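Local coordinates for conserved hypothetical protein (Agrobacterium tumefaciens, PDB 2FEX) that is of unknown function but belongs to the DJ-1/PfpI superfamily, whose members share a class I glutamine amidotransferase-like fold, at residues D57-V62 against G84-R89. Residues are numbered along the deposited sequence; the frame is centred on the assembly and turned at random. Where two conformers were deposited one is given.
Sequences DALDPV and GGLVKR
R89 hydrogen-bonds the backbone of L59 and packs its methylenes against CD and CG of P61 in a mixed polar and apolar contact, which joins helix 84-92 to the loop leading from edge strand 54-55 into strand 66-69 of the central sheet. NH1 of R89 donates to O of L59 at 2.7 Å, in the carbonyl plane and nearly in the plane of the guanidinium; the same nitrogen also donates a hydrogen bond to O of Y56, next to D57-V62 in the same loop. Arginine suits this place because CG and CD pack on the proline while NH1 reaches the carbonyls. CG, anti to the backbone N (chi1 -175°), comes within 3.4 Å of CD of P61, whose ring presents CD and CG as a compact apolar surface; the two side chains cross at about a right angle. Deeper in, CD1 of L59 meets CD1 of L86 at 4.0 Å, branched apolar ends suited to a buried site; L59 also touches F90 of the helix. OD1 of D60 accepts from N of V62 in an Asx turn (2.9 Å), shaping the loop around P61. One cationic group thus gathers two backbone carbonyls, tying the loop to the helix without an acidic partner across the contact.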
loop_
_atom_site.group_PDB
_atom_site.type_symbol
_atom_site.label_atom_id
_atom_site.label_comp_id
_atom_site.label_asym_id
_atom_site.label_seq_id
_atom_site.Cartn_x
_atom_site.Cartn_y
_atom_site.Cartn_z
ATOM N N ASP A 57 13.886 -19.305 -3.514
ATOM C CA ASP A 57 14.344 -20.525 -4.145
ATOM C C ASP A 57 13.287 -21.641 -4.009
ATOM O O ASP A 57 13.392 -22.650 -4.699
ATOM C CB ASP A 57 15.663 -20.960 -3.519
ATOM C CG ASP A 57 15.536 -21.142 -2.017
ATOM O OD1 ASP A 57 15.526 -20.124 -1.281
ATOM O OD2 ASP A 57 15.378 -22.285 -1.577
ATOM N N ALA A 58 12.282 -21.440 -3.163
ATOM C CA ALA A 58 11.215 -22.425 -3.045
ATOM C C ALA A 58 10.010 -22.123 -3.944
ATOM O O ALA A 58 9.035 -22.918 -3.966
ATOM C CB ALA A 58 10.731 -22.527 -1.577
ATOM N N LEU A 59 10.035 -21.002 -4.651
ATOM C CA LEU A 59 8.891 -20.673 -5.505
ATOM C C LEU A 59 8.929 -21.568 -6.756
ATOM O O LEU A 59 9.930 -21.545 -7.514
ATOM C CB LEU A 59 8.962 -19.192 -5.914
ATOM C CG LEU A 59 8.841 -18.196 -4.761
ATOM C CD1 LEU A 59 9.014 -16.786 -5.322
ATOM C CD2 LEU A 59 7.390 -18.316 -4.102
ATOM N N ASP A 60 7.860 -22.336 -6.985
ATOM C CA ASP A 60 7.847 -23.283 -8.088
ATOM C C ASP A 60 6.691 -22.887 -9.037
ATOM O O ASP A 60 5.520 -22.873 -8.627
ATOM C CB ASP A 60 7.673 -24.683 -7.517
ATOM C CG ASP A 60 7.819 -25.748 -8.549
ATOM O OD1 ASP A 60 7.577 -25.432 -9.742
ATOM O OD2 ASP A 60 8.133 -26.911 -8.147
ATOM N N PRO A 61 7.033 -22.543 -10.276
ATOM C CA PRO A 61 5.988 -22.089 -11.223
ATOM C C PRO A 61 4.996 -23.196 -11.606
ATOM O O PRO A 61 3.945 -22.909 -12.183
ATOM C CB PRO A 61 6.794 -21.559 -12.421
ATOM C CG PRO A 61 8.034 -22.483 -12.415
ATOM C CD PRO A 61 8.358 -22.556 -10.915
ATOM N N VAL A 62 5.278 -24.470 -11.291
ATOM C CA VAL A 62 4.294 -25.521 -11.540
ATOM C C VAL A 62 2.982 -25.170 -10.820
ATOM O O VAL A 62 1.900 -25.425 -11.346
ATOM C CB VAL A 62 4.867 -26.922 -11.130
ATOM C CG1 VAL A 62 3.794 -28.011 -11.147
ATOM C CG2 VAL A 62 6.012 -27.266 -12.037
ATOM N N GLY A 84 17.698 -13.314 -11.806
ATOM C CA GLY A 84 17.785 -13.970 -13.138
ATOM C C GLY A 84 17.189 -15.395 -13.134
ATOM O O GLY A 84 16.336 -15.728 -14.015
ATOM N N GLY A 85 17.620 -16.217 -12.167
ATOM C CA GLY A 85 17.180 -17.643 -12.089
ATOM C C GLY A 85 15.677 -17.746 -11.843
ATOM O O GLY A 85 14.978 -18.495 -12.524
ATOM N N LEU A 86 15.192 -16.969 -10.876
ATOM C CA LEU A 86 13.761 -16.955 -10.509
ATOM C C LEU A 86 12.919 -16.515 -11.711
ATOM O O LEU A 86 11.937 -17.179 -12.076
ATOM C CB LEU A 86 13.571 -15.979 -9.346
ATOM C CG LEU A 86 12.143 -15.825 -8.860
ATOM C CD1 LEU A 86 11.506 -17.165 -8.367
ATOM C CD2 LEU A 86 12.021 -14.828 -7.754
ATOM N N VAL A 87 13.321 -15.426 -12.360
ATOM C CA VAL A 87 12.525 -14.942 -13.483
ATOM C C VAL A 87 12.507 -15.965 -14.625
ATOM O O VAL A 87 11.440 -16.250 -15.194
ATOM C CB VAL A 87 13.034 -13.570 -13.926
ATOM C CG1 VAL A 87 12.451 -13.150 -15.285
ATOM C CG2 VAL A 87 12.687 -12.552 -12.864
ATOM N N LYS A 88 13.679 -16.503 -14.942
ATOM C CA LYS A 88 13.786 -17.539 -16.013
ATOM C C LYS A 88 12.904 -18.763 -15.701
ATOM O O LYS A 88 12.226 -19.267 -16.584
ATOM C CB LYS A 88 15.235 -17.909 -16.290
ATOM C CG LYS A 88 15.398 -18.948 -17.438
ATOM C CD LYS A 88 16.843 -19.111 -17.822
ATOM C CE LYS A 88 17.056 -20.213 -18.879
ATOM N NZ LYS A 88 15.989 -20.311 -19.938
ATOM N N ARG A 89 12.937 -19.230 -14.454
ATOM C CA ARG A 89 12.105 -20.348 -14.003
ATOM C C ARG A 89 10.633 -20.103 -14.361
ATOM O O ARG A 89 9.971 -20.963 -14.905
ATOM C CB ARG A 89 12.290 -20.584 -12.477
ATOM C CG ARG A 89 11.577 -21.788 -11.842
ATOM C CD ARG A 89 11.875 -21.969 -10.294
ATOM N NE ARG A 89 13.177 -21.434 -9.892
ATOM C CZ ARG A 89 13.405 -20.782 -8.761
ATOM N NH1 ARG A 89 12.450 -20.594 -7.896
ATOM N NH2 ARG A 89 14.608 -20.320 -8.489
#